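Local structure of apical membrane antigen 1 (Toxoplasma gondii, 3ZLE) at residues Gln6-Ala10 against Pro324-Ala328; Asn220-Ala226 against Ser341-Leu347; Pro238-Lys242 against Asn305-Glu309; Cys256-Val260 against Ala301-Phe306. The protein probably takes part in host cell invasion, as the sporozoite paralogue of the moving-junction antigen AMA1, here represented by its ectoplasmic region. All coordinates share one frame. Residue numbers count along the deposited sequence, not the author numbering.

Contact 1 of 4, residues Gln6-Ala10 against Pro324-Ala328; sequences QNPWA and PDCFA
An Asx turn leading into a short 3-10 segment packs the N-terminal arm of the ectodomain against the start of strand 326-330, right beside a disulfide. Asn7 (chi1 t) makes the turn: its OD1 accepts from Trp9 N at 3.0 Å, and Ala10 N reaches back to Asn7 O at 3.2 Å. The other end of the same amide crosses over, Asn7 ND2 donating to Asp325 O at 2.9 Å and 161°, so one side chain both shapes the arm and ties it to the backbone just before the strand. Residues 8-10 form the 3-10 turn, which turns one face of Trp9 (m, chi2 88°) to the backbone at Cys326 CA and Phe327 N. Trp9 and Cys326 are the nearest CA pair, 5.9 Å apart. Cys326 CA sits over the five-membered ring of Trp9, 4.0 Å from its centroid, as a CH-pi contact, and Trp9 CD1 touches Cys326 CB at 3.4 Å. Phe327 (m) turns its ring edge to the six-membered ring of Trp9, centroids 5.4 Å apart and planes at 63°. A water joins Trp9 NE1 (2.9 Å) to Phe327 O (2.6 Å). Asp325 and Cys326 form a classic beta bulge opposite Gly229 on strand 226-232. Cys326 is disulfide-bonded to Cys236, Trp9 also stacks on Phe377 of strand 376-383, and Phe327 packs on Met19 of helix 13-20.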
loop_
_atom_site.group_PDB
_atom_site.type_symbol
_atom_site.label_atom_id
_atom_site.label_comp_id
_atom_site.label_asym_id
_atom_site.label_seq_id
_atom_site.Cartn_x
_atom_site.Cartn_y
_atom_site.Cartn_z
ATOM N N GLN A 6 24.379 -10.451 -18.441
ATOM C CA GLN A 6 23.782 -9.294 -17.769
ATOM C C GLN A 6 22.300 -9.480 -17.464
ATOM O O GLN A 6 21.561 -10.063 -18.241
ATOM C CB GLN A 6 23.967 -8.022 -18.603
ATOM C CG GLN A 6 25.416 -7.615 -18.815
ATOM C CD GLN A 6 25.539 -6.290 -19.541
ATOM O OE1 GLN A 6 25.363 -5.225 -18.946
ATOM N NE2 GLN A 6 25.794 -6.353 -20.844
ATOM N N ASN A 7 21.866 -8.845 -16.383
ATOM C CA ASN A 7 20.485 -8.830 -15.972
ATOM C C ASN A 7 19.533 -8.405 -17.067
ATOM O O ASN A 7 19.527 -7.259 -17.471
ATOM C CB ASN A 7 20.329 -7.929 -14.757
ATOM C CG ASN A 7 18.994 -8.094 -14.105
ATOM O OD1 ASN A 7 18.100 -8.731 -14.671
ATOM N ND2 ASN A 7 18.843 -7.560 -12.928
ATOM N N PRO A 8 18.707 -9.345 -17.565
ATOM C CA PRO A 8 17.844 -8.997 -18.682
ATOM C C PRO A 8 16.744 -7.989 -18.282
ATOM O O PRO A 8 16.184 -7.340 -19.147
ATOM C CB PRO A 8 17.207 -10.334 -19.038
ATOM C CG PRO A 8 17.175 -11.064 -17.749
ATOM C CD PRO A 8 18.496 -10.739 -17.133
ATOM N N TRP A 9 16.450 -7.882 -16.993
ATOM C CA TRP A 9 15.505 -6.899 -16.486
ATOM C C TRP A 9 15.908 -5.422 -16.658
ATOM O O TRP A 9 15.068 -4.534 -16.528
ATOM C CB TRP A 9 15.153 -7.215 -15.040
ATOM C CG TRP A 9 14.427 -8.548 -14.982
ATOM C CD1 TRP A 9 15.005 -9.777 -14.869
ATOM C CD2 TRP A 9 13.038 -8.786 -15.300
ATOM N NE1 TRP A 9 14.054 -10.765 -14.996
ATOM C CE2 TRP A 9 12.855 -10.189 -15.325
ATOM C CE3 TRP A 9 11.959 -7.953 -15.649
ATOM C CZ2 TRP A 9 11.622 -10.775 -15.593
ATOM C CZ3 TRP A 9 10.718 -8.540 -15.906
ATOM C CH2 TRP A 9 10.560 -9.933 -15.854
ATOM N N ALA A 10 17.172 -5.181 -16.999
ATOM C CA ALA A 10 17.632 -3.855 -17.392
ATOM C C ALA A 10 17.880 -3.747 -18.905
ATOM O O ALA A 10 18.310 -2.721 -19.392
ATOM C CB ALA A 10 18.883 -3.473 -16.598
ATOM N N PRO A 324 14.254 -5.616 -5.008
ATOM C CA PRO A 324 14.597 -6.723 -5.882
ATOM C C PRO A 324 14.888 -6.168 -7.263
ATOM O O PRO A 324 14.416 -5.083 -7.583
ATOM C CB PRO A 324 13.314 -7.581 -5.881
ATOM C CG PRO A 324 12.225 -6.622 -5.613
ATOM C CD PRO A 324 12.805 -5.448 -4.854
ATOM N N ASP A 325 15.688 -6.873 -8.057
ATOM C CA ASP A 325 16.068 -6.364 -9.380
ATOM C C ASP A 325 15.919 -7.424 -10.471
ATOM O O ASP A 325 16.319 -7.235 -11.588
ATOM C CB ASP A 325 17.517 -5.806 -9.351
ATOM C CG ASP A 325 18.546 -6.858 -8.977
ATOM O OD1 ASP A 325 18.207 -8.063 -8.984
ATOM O OD2 ASP A 325 19.747 -6.498 -8.779
ATOM N N CYS A 326 15.284 -8.531 -10.154
ATOM C CA CYS A 326 14.871 -9.440 -11.213
ATOM C C CYS A 326 13.743 -10.302 -10.707
ATOM O O CYS A 326 13.356 -10.240 -9.503
ATOM C CB CYS A 326 16.054 -10.322 -11.666
ATOM S SG CYS A 326 16.818 -11.187 -10.278
ATOM N N PHE A 327 13.152 -11.038 -11.647
ATOM C CA PHE A 327 12.159 -12.033 -11.359
ATOM C C PHE A 327 12.669 -13.378 -11.791
ATOM O O PHE A 327 13.173 -13.532 -12.917
ATOM C CB PHE A 327 10.891 -11.733 -12.145
ATOM C CG PHE A 327 10.043 -10.712 -11.510
ATOM C CD1 PHE A 327 9.257 -11.040 -10.413
ATOM C CD2 PHE A 327 10.123 -9.376 -11.910
ATOM C CE1 PHE A 327 8.476 -10.079 -9.807
ATOM C CE2 PHE A 327 9.342 -8.411 -11.300
ATOM C CZ PHE A 327 8.523 -8.754 -10.271
ATOM N N ALA A 328 12.476 -14.372 -10.934
ATOM C CA ALA A 328 12.690 -15.759 -11.337
ATOM C C ALA A 328 11.350 -16.393 -11.773
ATOM O O ALA A 328 10.473 -16.596 -10.931
ATOM C CB ALA A 328 13.260 -16.545 -10.134
HETATM O O HOH W 1 15.298 -13.273 -14.406
#

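Contact 2 of 4, residues Asn220-Ala226 against Ser341-Leu347; sequences NDAVKDA and SSTEVNL
Five hydrogen bonds join residues 220-226 to 341-347. At one end Ser341 N donates to Asn220 O (2.8 Å, 176°), and Thr343 OG1 to Asp221 OD1 (2.8 Å). Ala222 then bonds on both sides of Glu344, its N to Thr343 O at 2.9 Å and its O accepting from Val345 N at 3.0 Å; Lys224 N continues the ladder to Val345 O at 3.0 Å. Strands 222-223 and 344-345 thus make a two-stranded parallel sheet, Ala222 opposite Glu344 (CA-CA 4.6 Å) and Val223 opposite Val345 (CA-CA 5.1 Å), beside the antiparallel sheets of three and four strands. After it the 220-226 segment turns a corner at Lys224 and Asp225, the latter with positive phi. Lys224 extends past the partner strand, where a water links its NZ (3.0 Å) to Glu344 O (2.9 Å); Glu344 OE2 pairs with Lys253. A second water bridges Lys224 O, Asn346 OD1 and Leu347 N. Ala222 and Glu344 share one face, with Ala222 CB 3.9 Å from Glu344 CG, while Val223 and Val345 lie on the other. Leu347 (mt) closes the apolar end, CD2 meeting Val223 CG1 at 3.6 Å and CD1 meeting Ala226 CB at 3.8 Å.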
loop_
_atom_site.group_PDB
_atom_site.type_symbol
_atom_site.label_atom_id
_atom_site.label_comp_id
_atom_site.label_asym_id
_atom_site.label_seq_id
_atom_site.Cartn_x
_atom_site.Cartn_y
_atom_site.Cartn_z
ATOM N N ASN A 220 1.110 -2.088 -8.509
ATOM C CA ASN A 220 -0.312 -2.225 -8.236
ATOM C C ASN A 220 -0.815 -3.615 -8.108
ATOM O O ASN A 220 -1.821 -3.817 -7.445
ATOM C CB ASN A 220 -1.117 -1.513 -9.292
ATOM C CG ASN A 220 -0.558 -0.188 -9.609
ATOM O OD1 ASN A 220 -0.368 0.639 -8.704
ATOM N ND2 ASN A 220 -0.238 0.039 -10.872
ATOM N N ASP A 221 -0.104 -4.591 -8.686
ATOM C CA ASP A 221 -0.574 -5.975 -8.736
ATOM C C ASP A 221 0.455 -7.012 -8.313
ATOM O O ASP A 221 1.667 -6.770 -8.357
ATOM C CB ASP A 221 -1.105 -6.295 -10.151
ATOM C CG ASP A 221 -2.116 -5.279 -10.632
ATOM O OD1 ASP A 221 -3.233 -5.257 -10.078
ATOM O OD2 ASP A 221 -1.805 -4.507 -11.573
ATOM N N ALA A 222 -0.039 -8.153 -7.838
ATOM C CA ALA A 222 0.782 -9.341 -7.565
ATOM C C ALA A 222 1.307 -9.849 -8.878
ATOM O O ALA A 222 0.761 -9.548 -9.915
ATOM C CB ALA A 222 -0.071 -10.411 -6.883
ATOM N N VAL A 223 2.457 -10.522 -8.862
ATOM C CA VAL A 223 2.977 -11.002 -10.096
ATOM C C VAL A 223 2.850 -12.533 -10.062
ATOM O O VAL A 223 3.343 -13.171 -9.143
ATOM C CB VAL A 223 4.439 -10.555 -10.304
ATOM C CG1 VAL A 223 4.946 -11.074 -11.632
ATOM C CG2 VAL A 223 4.537 -9.036 -10.253
ATOM N N LYS A 224 2.123 -13.102 -11.018
ATOM C CA LYS A 224 1.889 -14.551 -11.006
ATOM C C LYS A 224 2.996 -15.333 -11.678
ATOM O O LYS A 224 3.683 -14.834 -12.605
ATOM C CB LYS A 224 0.465 -14.941 -11.508
ATOM C CG LYS A 224 0.267 -15.049 -13.004
ATOM C CD LYS A 224 -1.232 -15.206 -13.395
ATOM C CE LYS A 224 -1.543 -14.428 -14.685
ATOM N NZ LYS A 224 -2.923 -14.608 -15.278
ATOM N N ASP A 225 3.279 -16.477 -11.102
ATOM C CA ASP A 225 4.333 -17.377 -11.576
ATOM C C ASP A 225 5.675 -16.753 -11.645
ATOM O O ASP A 225 6.409 -16.981 -12.600
ATOM C CB ASP A 225 3.958 -18.005 -12.915
ATOM C CG ASP A 225 2.602 -18.686 -12.876
ATOM O OD1 ASP A 225 2.144 -19.062 -11.753
ATOM O OD2 ASP A 225 1.923 -18.677 -13.919
ATOM N N ALA A 226 6.049 -16.022 -10.594
ATOM C CA ALA A 226 7.378 -15.398 -10.545
ATOM C C ALA A 226 7.695 -15.044 -9.134
ATOM O O ALA A 226 6.789 -14.912 -8.315
ATOM C CB ALA A 226 7.418 -14.147 -11.417
ATOM N N SER A 341 -2.390 -4.857 -4.916
ATOM C CA SER A 341 -3.546 -5.745 -4.752
ATOM C C SER A 341 -3.143 -7.208 -4.732
ATOM O O SER A 341 -2.029 -7.536 -5.003
ATOM C CB SER A 341 -4.531 -5.552 -5.915
ATOM O OG SER A 341 -5.844 -5.923 -5.499
ATOM N N SER A 342 -4.106 -8.093 -4.557
ATOM C CA SER A 342 -3.836 -9.504 -4.736
ATOM C C SER A 342 -4.202 -9.924 -6.156
ATOM O O SER A 342 -3.921 -11.041 -6.534
ATOM C CB SER A 342 -4.627 -10.364 -3.724
ATOM O OG SER A 342 -6.020 -10.147 -3.889
ATOM N N THR A 343 -4.807 -9.024 -6.941
ATOM C CA THR A 343 -5.082 -9.350 -8.332
ATOM C C THR A 343 -3.735 -9.592 -8.993
ATOM O O THR A 343 -2.759 -8.975 -8.607
ATOM C CB THR A 343 -5.845 -8.235 -9.059
ATOM O OG1 THR A 343 -5.161 -6.978 -8.897
ATOM C CG2 THR A 343 -7.253 -8.135 -8.526
ATOM N N GLU A 344 -3.654 -10.554 -9.911
ATOM C CA GLU A 344 -2.359 -11.001 -10.459
ATOM C C GLU A 344 -2.114 -10.660 -11.940
ATOM O O GLU A 344 -3.034 -10.798 -12.763
ATOM C CB GLU A 344 -2.212 -12.518 -10.263
ATOM C CG GLU A 344 -2.306 -12.969 -8.793
ATOM C CD GLU A 344 -2.334 -14.481 -8.659
ATOM O OE1 GLU A 344 -2.292 -15.182 -9.701
ATOM O OE2 GLU A 344 -2.498 -14.953 -7.543
ATOM N N VAL A 345 -0.905 -10.169 -12.277
ATOM C CA VAL A 345 -0.583 -9.898 -13.647
ATOM C C VAL A 345 0.575 -10.809 -14.051
ATOM O O VAL A 345 1.350 -11.262 -13.208
ATOM C CB VAL A 345 -0.141 -8.432 -13.864
ATOM C CG1 VAL A 345 -1.242 -7.439 -13.655
ATOM C CG2 VAL A 345 1.169 -8.123 -13.185
ATOM N N ASN A 346 0.742 -10.988 -15.340
ATOM C CA ASN A 346 1.918 -11.667 -15.822
ATOM C C ASN A 346 3.175 -10.817 -15.889
ATOM O O ASN A 346 3.115 -9.578 -15.988
ATOM C CB ASN A 346 1.626 -12.294 -17.165
ATOM C CG ASN A 346 0.845 -13.587 -17.024
ATOM O OD1 ASN A 346 1.139 -14.404 -16.144
ATOM N ND2 ASN A 346 -0.231 -13.707 -17.776
ATOM N N LEU A 347 4.305 -11.510 -15.935
ATOM C CA LEU A 347 5.562 -10.921 -16.320
ATOM C C LEU A 347 5.377 -10.423 -17.723
ATOM O O LEU A 347 4.581 -10.982 -18.472
ATOM C CB LEU A 347 6.675 -11.981 -16.301
ATOM C CG LEU A 347 7.097 -12.516 -14.928
ATOM C CD1 LEU A 347 8.193 -13.575 -15.061
ATOM C CD2 LEU A 347 7.565 -11.349 -14.033
HETATM O O HOH W 2 -4.536 -13.223 -13.171
HETATM O O HOH W 3 3.916 -14.565 -15.443
#

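Contact 3 of 4, residues Pro238-Lys242 against Asn305-Glu309; sequences PFDTK and NFYLE
Asn305, Tyr307 and Phe239 carry most of this modest interface, in which the loop following strand 235-238 runs past strand 303-308; the end-to-end directions of 239-241 and 305-309 differ by 49°. Asn305 (chi1 m) is the polar centre. Its ND2 donates to Phe239 O at 3.0 Å with a nearly straight angle of 170°, and the same amide nitrogen also donates to Phe228 O on strand 226-232, so it serves two backbone carbonyls. The nearest CA pair, Phe239 and Asn305, is 7.0 Å apart, too wide for a strand pairing; a side chain does the bridging. Phe239 (m, chi2 88°) has its CA-to-CB bond sideways; Asn305 ND2 sits at the ring edge, 3.6 Å from Phe239 CB, and the ring stacks on Phe320. Two residues after Asn305, Tyr307 directs its CA-to-CB bond toward the loop as Asn305 does. With chi1 p, it brings its phenol against Asp240 and Thr241, OH lying 3.2 Å from Asp240 CB and 3.6 Å from Thr241 N. Thr241 OG1 and Glu309 OE2 approach to 3.9 Å at the outer end. Within the loop, Asp240 OD1 accepts a weak hydrogen bond from Lys242 N at 2.8 Å. Strand 303-308 pairs through its backbone with strand 315-320, while Leu227 of strand 226-232 touches Asn305, Tyr307 and Pro238, placing the contact where the three-stranded and four-stranded antiparallel sheets meet.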
loop_
_atom_site.group_PDB
_atom_site.type_symbol
_atom_site.label_atom_id
_atom_site.label_comp_id
_atom_site.label_asym_id
_atom_site.label_seq_id
_atom_site.Cartn_x
_atom_site.Cartn_y
_atom_site.Cartn_z
ATOM N N PRO A 238 16.116 -16.023 -6.188
ATOM C CA PRO A 238 14.938 -15.492 -5.503
ATOM C C PRO A 238 15.220 -15.367 -4.039
ATOM O O PRO A 238 15.978 -16.153 -3.496
ATOM C CB PRO A 238 13.830 -16.589 -5.747
ATOM C CG PRO A 238 14.562 -17.803 -6.235
ATOM C CD PRO A 238 15.862 -17.336 -6.856
ATOM N N PHE A 239 14.531 -14.454 -3.385
ATOM C CA PHE A 239 14.515 -14.381 -1.942
ATOM C C PHE A 239 13.727 -15.533 -1.345
ATOM O O PHE A 239 12.603 -15.814 -1.760
ATOM C CB PHE A 239 13.899 -13.063 -1.506
ATOM C CG PHE A 239 14.697 -11.876 -1.917
ATOM C CD1 PHE A 239 14.489 -11.279 -3.148
ATOM C CD2 PHE A 239 15.653 -11.346 -1.071
ATOM C CE1 PHE A 239 15.276 -10.214 -3.559
ATOM C CE2 PHE A 239 16.478 -10.327 -1.494
ATOM C CZ PHE A 239 16.269 -9.743 -2.737
ATOM N N ASP A 240 14.269 -16.098 -0.273
ATOM C CA ASP A 240 13.693 -17.265 0.373
ATOM C C ASP A 240 14.006 -17.203 1.860
ATOM O O ASP A 240 14.257 -16.141 2.401
ATOM C CB ASP A 240 14.311 -18.524 -0.206
ATOM C CG ASP A 240 15.825 -18.496 -0.142
ATOM O OD1 ASP A 240 16.396 -17.661 0.625
ATOM O OD2 ASP A 240 16.436 -19.324 -0.831
ATOM N N THR A 241 13.989 -18.360 2.515
ATOM C CA THR A 241 14.331 -18.442 3.930
ATOM C C THR A 241 15.704 -17.798 4.266
ATOM O O THR A 241 15.826 -17.047 5.238
ATOM C CB THR A 241 14.262 -19.903 4.420
ATOM O OG1 THR A 241 14.751 -20.767 3.383
ATOM C CG2 THR A 241 12.788 -20.297 4.734
ATOM N N LYS A 242 16.687 -17.982 3.391
ATOM C CA LYS A 242 18.040 -17.512 3.665
ATOM C C LYS A 242 18.109 -15.994 3.830
ATOM O O LYS A 242 18.808 -15.487 4.701
ATOM C CB LYS A 242 19.009 -17.971 2.567
ATOM C CG LYS A 242 19.552 -19.389 2.742
ATOM C CD LYS A 242 19.891 -19.718 4.203
ATOM C CE LYS A 242 20.726 -18.629 4.886
ATOM N NZ LYS A 242 21.947 -18.238 4.119
ATOM N N ASN A 305 7.621 -13.084 -1.113
ATOM C CA ASN A 305 7.565 -14.176 -2.061
ATOM C C ASN A 305 6.705 -15.298 -1.528
ATOM O O ASN A 305 6.946 -15.805 -0.411
ATOM C CB ASN A 305 8.969 -14.682 -2.347
ATOM C CG ASN A 305 9.660 -13.861 -3.393
ATOM O OD1 ASN A 305 9.002 -13.152 -4.180
ATOM N ND2 ASN A 305 10.971 -13.954 -3.441
ATOM N N PHE A 306 5.697 -15.692 -2.299
ATOM C CA PHE A 306 4.860 -16.836 -1.931
ATOM C C PHE A 306 5.187 -18.073 -2.783
ATOM O O PHE A 306 4.991 -18.074 -4.003
ATOM C CB PHE A 306 3.393 -16.500 -2.082
ATOM C CG PHE A 306 2.489 -17.681 -1.863
ATOM C CD1 PHE A 306 2.093 -18.047 -0.582
ATOM C CD2 PHE A 306 2.140 -18.500 -2.919
ATOM C CE1 PHE A 306 1.224 -19.095 -0.392
ATOM C CE2 PHE A 306 1.296 -19.587 -2.730
ATOM C CZ PHE A 306 0.812 -19.867 -1.475
ATOM N N TYR A 307 5.728 -19.122 -2.157
ATOM C CA TYR A 307 6.085 -20.311 -2.941
ATOM C C TYR A 307 5.959 -21.614 -2.195
ATOM O O TYR A 307 5.761 -21.643 -0.981
ATOM C CB TYR A 307 7.489 -20.165 -3.531
ATOM C CG TYR A 307 8.565 -20.056 -2.481
ATOM C CD1 TYR A 307 8.758 -18.881 -1.786
ATOM C CD2 TYR A 307 9.310 -21.172 -2.108
ATOM C CE1 TYR A 307 9.737 -18.786 -0.811
ATOM C CE2 TYR A 307 10.293 -21.090 -1.154
ATOM C CZ TYR A 307 10.505 -19.893 -0.509
ATOM O OH TYR A 307 11.477 -19.825 0.456
ATOM N N LEU A 308 5.950 -22.691 -2.958
ATOM C CA LEU A 308 5.918 -24.027 -2.432
ATOM C C LEU A 308 7.363 -24.465 -2.259
ATOM O O LEU A 308 8.100 -24.517 -3.231
ATOM C CB LEU A 308 5.206 -24.937 -3.441
ATOM C CG LEU A 308 5.235 -26.462 -3.232
ATOM C CD1 LEU A 308 4.742 -26.828 -1.845
ATOM C CD2 LEU A 308 4.382 -27.142 -4.289
ATOM N N GLU A 309 7.801 -24.614 -1.005
ATOM C CA GLU A 309 9.136 -25.151 -0.715
ATOM C C GLU A 309 9.262 -26.593 -1.187
ATOM O O GLU A 309 8.572 -27.483 -0.679
ATOM C CB GLU A 309 9.435 -25.067 0.770
ATOM C CG GLU A 309 10.911 -25.107 1.091
ATOM C CD GLU A 309 11.286 -24.142 2.196
ATOM O OE1 GLU A 309 10.860 -24.369 3.348
ATOM O OE2 GLU A 309 11.987 -23.141 1.902
#

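Contact 4 of 4, residues Cys256-Val260 against Ala301-Phe306; sequences CWKRV and ANWANF
Cys256 opens the helical face turned to the strand. With chi1 t, its SG lies 3.8 Å from Ala304 CB and its CB 3.9 Å from Phe306 CD1, and the sulfur is disulfide-bonded to Cys317 of the adjacent strand 315-320. Trp257 NE1 donates to Gly340 O, just before the 341-347 segment. Arg259 forms a salt bridge with Glu255. One turn after Cys256 comes Val260, its N bonded to Cys256 O at 3.2 Å, and its CB again points at the strand. In the p rotamer it places CG2 3.6 Å from Ala304 CB, 3.6 Å from Asn302 O and 3.7 Å from Trp303 C. The axes of helix 256-260 and strand 303-306 approach to 8.4 Å and run nearly antiparallel, at 157°, so successive turns meet residues in reverse order: Cys256 lies nearest Phe306 (CA-CA 6.7 Å) and Val260 nearest Ala304 (6.0 Å). On the strand, Ala304 and Phe306 (chi1 t) point toward the helix, while Trp303 and Asn305 point away. Asn302 and Trp303 form a classic beta bulge opposite Phe320. This is a helix laid on one face of the four-stranded antiparallel sheet, consistent with a PAN-like domain of AMA1. No hydrogen bond joins the two segments; apolar groups make the contact, with the small Ala304 leaving room for Cys256 and Val260 to come close, and the disulfide adds a covalent tie between helix and sheet.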
loop_
_atom_site.group_PDB
_atom_site.type_symbol
_atom_site.label_atom_id
_atom_site.label_comp_id
_atom_site.label_asym_id
_atom_site.label_seq_id
_atom_site.Cartn_x
_atom_site.Cartn_y
_atom_site.Cartn_z
ATOM N N CYS A 256 -0.697 -14.608 2.680
ATOM C CA CYS A 256 0.618 -14.002 2.469
ATOM C C CYS A 256 0.492 -12.528 2.062
ATOM O O CYS A 256 1.237 -11.687 2.531
ATOM C CB CYS A 256 1.428 -14.778 1.426
ATOM S SG CYS A 256 3.129 -14.192 1.180
ATOM N N TRP A 257 -0.481 -12.232 1.221
ATOM C CA TRP A 257 -0.696 -10.883 0.747
ATOM C C TRP A 257 -1.072 -9.936 1.904
ATOM O O TRP A 257 -0.580 -8.826 1.996
ATOM C CB TRP A 257 -1.777 -10.898 -0.347
ATOM C CG TRP A 257 -2.295 -9.521 -0.722
ATOM C CD1 TRP A 257 -1.652 -8.581 -1.462
ATOM C CD2 TRP A 257 -3.561 -8.944 -0.343
ATOM N NE1 TRP A 257 -2.443 -7.448 -1.586
ATOM C CE2 TRP A 257 -3.618 -7.650 -0.914
ATOM C CE3 TRP A 257 -4.671 -9.425 0.359
ATOM C CZ2 TRP A 257 -4.737 -6.789 -0.760
ATOM C CZ3 TRP A 257 -5.798 -8.574 0.505
ATOM C CH2 TRP A 257 -5.840 -7.303 -0.114
ATOM N N LYS A 258 -1.897 -10.418 2.817
ATOM C CA LYS A 258 -2.244 -9.670 4.018
ATOM C C LYS A 258 -1.101 -9.514 5.000
ATOM O O LYS A 258 -1.010 -8.507 5.706
ATOM C CB LYS A 258 -3.395 -10.338 4.712
ATOM C CG LYS A 258 -4.713 -9.951 4.123
ATOM C CD LYS A 258 -5.848 -10.716 4.757
ATOM C CE LYS A 258 -7.140 -10.240 4.150
ATOM N NZ LYS A 258 -8.314 -11.035 4.534
ATOM N N ARG A 259 -0.235 -10.518 5.046
ATOM C CA ARG A 259 0.813 -10.572 6.031
ATOM C C ARG A 259 1.885 -9.550 5.755
ATOM O O ARG A 259 2.435 -8.965 6.679
ATOM C CB ARG A 259 1.426 -11.967 6.044
ATOM C CG ARG A 259 2.416 -12.209 7.160
ATOM C CD ARG A 259 2.127 -13.551 7.838
ATOM N NE ARG A 259 2.878 -14.651 7.266
ATOM C CZ ARG A 259 2.445 -15.924 7.227
ATOM N NH1 ARG A 259 1.230 -16.239 7.624
ATOM N NH2 ARG A 259 3.238 -16.874 6.786
ATOM N N VAL A 260 2.287 -9.432 4.497
ATOM C CA VAL A 260 3.337 -8.520 4.150
ATOM C C VAL A 260 2.950 -7.087 4.504
ATOM O O VAL A 260 3.772 -6.316 5.001
ATOM C CB VAL A 260 3.701 -8.689 2.672
ATOM C CG1 VAL A 260 2.538 -8.327 1.757
ATOM C CG2 VAL A 260 4.973 -8.026 2.317
ATOM N N ALA A 301 10.382 -3.931 5.116
ATOM C CA ALA A 301 10.126 -5.287 4.641
ATOM C C ALA A 301 8.798 -5.256 3.895
ATOM O O ALA A 301 7.752 -5.407 4.512
ATOM C CB ALA A 301 10.047 -6.243 5.825
ATOM N N ASN A 302 8.837 -4.885 2.621
ATOM C CA ASN A 302 7.623 -4.474 1.916
ATOM C C ASN A 302 7.239 -5.499 0.829
ATOM O O ASN A 302 6.198 -5.348 0.182
ATOM C CB ASN A 302 7.817 -3.116 1.200
ATOM C CG ASN A 302 8.369 -2.046 2.092
ATOM O OD1 ASN A 302 7.922 -1.872 3.237
ATOM N ND2 ASN A 302 9.211 -1.197 1.517
ATOM N N TRP A 303 8.160 -6.412 0.527
ATOM C CA TRP A 303 7.963 -7.432 -0.496
ATOM C C TRP A 303 7.819 -8.813 0.126
ATOM O O TRP A 303 8.400 -9.071 1.159
ATOM C CB TRP A 303 9.131 -7.453 -1.446
ATOM C CG TRP A 303 9.498 -6.074 -2.034
ATOM C CD1 TRP A 303 9.170 -5.605 -3.272
ATOM C CD2 TRP A 303 10.380 -5.082 -1.445
ATOM N NE1 TRP A 303 9.710 -4.335 -3.456
ATOM C CE2 TRP A 303 10.445 -3.994 -2.344
ATOM C CE3 TRP A 303 11.012 -4.963 -0.198
ATOM C CZ2 TRP A 303 11.177 -2.812 -2.060
ATOM C CZ3 TRP A 303 11.714 -3.792 0.092
ATOM C CH2 TRP A 303 11.820 -2.747 -0.860
ATOM N N ALA A 304 6.994 -9.679 -0.500
ATOM C CA ALA A 304 6.817 -11.043 -0.064
ATOM C C ALA A 304 6.847 -12.003 -1.244
ATOM O O ALA A 304 6.213 -11.764 -2.262
ATOM C CB ALA A 304 5.503 -11.211 0.714
ATOM N N ASN A 305 7.621 -13.084 -1.113
ATOM C CA ASN A 305 7.565 -14.176 -2.061
ATOM C C ASN A 305 6.705 -15.298 -1.528
ATOM O O ASN A 305 6.946 -15.805 -0.411
ATOM C CB ASN A 305 8.969 -14.682 -2.347
ATOM C CG ASN A 305 9.660 -13.861 -3.393
ATOM O OD1 ASN A 305 9.002 -13.152 -4.180
ATOM N ND2 ASN A 305 10.971 -13.954 -3.441
ATOM N N PHE A 306 5.697 -15.692 -2.299
ATOM C CA PHE A 306 4.860 -16.836 -1.931
ATOM C C PHE A 306 5.187 -18.073 -2.783
ATOM O O PHE A 306 4.991 -18.074 -4.003
ATOM C CB PHE A 306 3.393 -16.500 -2.082
ATOM C CG PHE A 306 2.489 -17.681 -1.863
ATOM C CD1 PHE A 306 2.093 -18.047 -0.582
ATOM C CD2 PHE A 306 2.140 -18.500 -2.919
ATOM C CE1 PHE A 306 1.224 -19.095 -0.392
ATOM C CE2 PHE A 306 1.296 -19.587 -2.730
ATOM C CZ PHE A 306 0.812 -19.867 -1.475
#

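Contacts 3 and 4 share Asn305 and Phe306 on strand 303-308, their centres about 11 Å apart: Asn305 points to the 238-242 loop, Phe306 to helix 253-262. Contact 2 lies about 12 Å from contact 4, centre to centre, and meets it where Trp257 NE1 is 3.2 Å from Ser341 C. Contacts 1 and 2, about 16 Å apart between centres, join in an apolar cluster: Phe327 CG lies 3.6 Å from Leu347 CD2, which is also 3.8 Å from Trp9 CH2. Pro324 ties contact 1 to contact 4, its CD 3.6 Å from Trp303 NE1. Along the chain, contacts 3 and 4 are nested within the loops closed by contacts 1 and 2.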